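Local atomic coordinates of K Homology domain-containing protein (Aeropyrum pernix, PDB entry 1TUA), a protein that is of unknown function but carries K Homology domains and so probably binds RNA. Residues K151-M156 with R168-I173. Residues are numbered along the deposited sequence; the frame is centred on the assembly and turned at random.
Sequences KQAIEM and RHLERI
The imidazole of His169 takes Met156 SD over one face and Gln152 OE1 at its edge. Met156 SD stands 4.2 Å from the centroid of the His169 ring, 20° off its normal, in a Met-aromatic contact offset toward ND1 and CG; a bend at chi3 places Met156 CE beside CB and CG of His169. At the rim, Gln152 OE1 lies in the ring plane, 3.0 Å from His169 CE1, with the amide turned almost perpendicular to the imidazole. The extended Gln152 chain, its CG anti to the backbone N (chi1 179°), carries the amide across to the ring. One water bridges the two groups, accepting from Gln152 NE2 at 3.3 Å and lying 3.0 Å from His169 NE2. Beside this polar cluster, Ala153 CB meets Leu170 CD2 at 4.0 Å, and helix 118-127 covers that apolar side through Ile123 and Met126. An alanine at His169 would probably leave Met156 SD without its aromatic face and the water without its imidazole partner. Segments 151-156, in the K Homology region, and 168-173, on the long C-terminal helix 163-188, run nearly antiparallel (166°). No direct hydrogen bond joins them; the OE1-CE1 approach is consistent with weak attraction between the carbonyl and a polarised C-H.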
loop_
_atom_site.group_PDB
_atom_site.type_symbol
_atom_site.label_atom_id
_atom_site.label_comp_id
_atom_site.label_asym_id
_atom_site.label_seq_id
_atom_site.Cartn_x
_atom_site.Cartn_y
_atom_site.Cartn_z
ATOM N N LYS A 151 -0.229 1.153 -10.308
ATOM C CA LYS A 151 -0.457 -0.283 -10.415
ATOM C C LYS A 151 -0.268 -0.727 -11.861
ATOM O O LYS A 151 0.402 -1.724 -12.143
ATOM C CB LYS A 151 -1.878 -0.613 -9.955
ATOM C CG LYS A 151 -2.280 -2.075 -10.086
ATOM C CD LYS A 151 -3.758 -2.248 -9.749
ATOM C CE LYS A 151 -4.201 -3.704 -9.834
ATOM N NZ LYS A 151 -3.718 -4.519 -8.681
ATOM N N GLN A 152 -0.868 0.027 -12.775
ATOM C CA GLN A 152 -0.774 -0.280 -14.191
ATOM C C GLN A 152 0.685 -0.223 -14.659
ATOM O O GLN A 152 1.153 -1.131 -15.351
ATOM C CB GLN A 152 -1.648 0.702 -14.978
ATOM C CG GLN A 152 -1.617 0.517 -16.477
ATOM C CD GLN A 152 -2.563 1.465 -17.190
ATOM O OE1 GLN A 152 -2.684 2.638 -16.827
ATOM N NE2 GLN A 152 -3.231 0.965 -18.220
ATOM N N ALA A 153 1.406 0.832 -14.273
ATOM C CA ALA A 153 2.809 0.971 -14.659
ATOM C C ALA A 153 3.628 -0.218 -14.147
ATOM O O ALA A 153 4.471 -0.764 -14.870
ATOM C CB ALA A 153 3.375 2.275 -14.118
ATOM N N ILE A 154 3.382 -0.616 -12.899
ATOM C CA ILE A 154 4.083 -1.752 -12.309
ATOM C C ILE A 154 3.763 -3.027 -13.090
ATOM O O ILE A 154 4.654 -3.817 -13.392
ATOM C CB ILE A 154 3.681 -1.968 -10.835
ATOM C CG1 ILE A 154 4.119 -0.767 -9.988
ATOM C CG2 ILE A 154 4.302 -3.262 -10.313
ATOM C CD1 ILE A 154 5.615 -0.582 -9.923
ATOM N N GLU A 155 2.490 -3.230 -13.415
ATOM C CA GLU A 155 2.107 -4.413 -14.174
ATOM C C GLU A 155 2.794 -4.419 -15.546
ATOM O O GLU A 155 3.286 -5.460 -15.996
ATOM C CB GLU A 155 0.587 -4.466 -14.335
ATOM C CG GLU A 155 -0.147 -4.670 -13.019
ATOM C CD GLU A 155 -1.659 -4.573 -13.160
ATOM O OE1 GLU A 155 -2.141 -3.635 -13.835
ATOM O OE2 GLU A 155 -2.365 -5.428 -12.586
ATOM N N MET A 156 2.834 -3.260 -16.203
ATOM C CA MET A 156 3.478 -3.146 -17.516
ATOM C C MET A 156 4.961 -3.526 -17.440
ATOM O O MET A 156 5.484 -4.179 -18.342
ATOM C CB MET A 156 3.335 -1.723 -18.069
ATOM C CG MET A 156 1.938 -1.378 -18.594
ATOM S SD MET A 156 1.757 0.377 -19.011
ATOM C CE MET A 156 2.662 0.497 -20.507
ATOM N N ARG A 168 6.154 7.011 -20.598
ATOM C CA ARG A 168 5.399 7.823 -21.544
ATOM C C ARG A 168 3.896 7.608 -21.322
ATOM O O ARG A 168 3.110 8.556 -21.333
ATOM C CB ARG A 168 5.776 7.442 -22.974
ATOM C CG ARG A 168 5.921 8.629 -23.904
ATOM C CD ARG A 168 5.999 8.173 -25.357
ATOM N NE ARG A 168 7.061 7.190 -25.589
ATOM C CZ ARG A 168 8.361 7.442 -25.458
ATOM N NH1 ARG A 168 8.773 8.652 -25.093
ATOM N NH2 ARG A 168 9.250 6.485 -25.705
ATOM N N HIS A 169 3.503 6.354 -21.119
ATOM C CA HIS A 169 2.104 6.014 -20.884
ATOM C C HIS A 169 1.605 6.605 -19.564
ATOM O O HIS A 169 0.525 7.197 -19.507
ATOM C CB HIS A 169 1.937 4.495 -20.876
ATOM C CG HIS A 169 0.559 4.043 -20.509
ATOM N ND1 HIS A 169 0.121 3.974 -19.203
ATOM C CD2 HIS A 169 -0.487 3.663 -21.280
ATOM C CE1 HIS A 169 -1.137 3.571 -19.185
ATOM N NE2 HIS A 169 -1.530 3.376 -20.432
ATOM N N LEU A 170 2.403 6.443 -18.511
ATOM C CA LEU A 170 2.070 6.962 -17.187
ATOM C C LEU A 170 1.918 8.481 -17.255
ATOM O O LEU A 170 1.050 9.062 -16.610
ATOM C CB LEU A 170 3.177 6.580 -16.203
ATOM C CG LEU A 170 2.946 6.753 -14.703
ATOM C CD1 LEU A 170 1.652 6.067 -14.281
ATOM C CD2 LEU A 170 4.147 6.172 -13.960
ATOM N N GLU A 171 2.774 9.103 -18.058
ATOM C CA GLU A 171 2.780 10.547 -18.278
ATOM C C GLU A 171 1.414 10.987 -18.822
ATOM O O GLU A 171 0.828 11.974 -18.358
ATOM C CB GLU A 171 3.867 10.889 -19.301
ATOM C CG GLU A 171 4.128 12.362 -19.510
ATOM C CD GLU A 171 5.261 12.864 -18.653
ATOM O OE1 GLU A 171 6.308 12.188 -18.600
ATOM O OE2 GLU A 171 5.112 13.937 -18.042
ATOM N N ARG A 172 0.918 10.247 -19.813
ATOM C CA ARG A 172 -0.372 10.545 -20.427
ATOM C C ARG A 172 -1.482 10.401 -19.399
ATOM O O ARG A 172 -2.345 11.269 -19.278
ATOM C CB ARG A 172 -0.643 9.594 -21.594
ATOM C CG ARG A 172 0.428 9.618 -22.665
ATOM C CD ARG A 172 0.424 10.919 -23.451
ATOM N NE ARG A 172 1.616 11.043 -24.289
ATOM C CZ ARG A 172 2.006 10.137 -25.183
ATOM N NH1 ARG A 172 1.299 9.025 -25.368
ATOM N NH2 ARG A 172 3.109 10.338 -25.892
ATOM N N ILE A 173 -1.452 9.293 -18.667
ATOM C CA ILE A 173 -2.455 9.020 -17.648
ATOM C C ILE A 173 -2.464 10.079 -16.548
ATOM O O ILE A 173 -3.528 10.564 -16.158
ATOM C CB ILE A 173 -2.220 7.634 -16.992
ATOM C CG1 ILE A 173 -2.371 6.525 -18.039
ATOM C CG2 ILE A 173 -3.190 7.428 -15.840
ATOM C CD1 ILE A 173 -3.729 6.471 -18.693
HETATM O O HOH W 1 -4.521 3.453 -19.927
#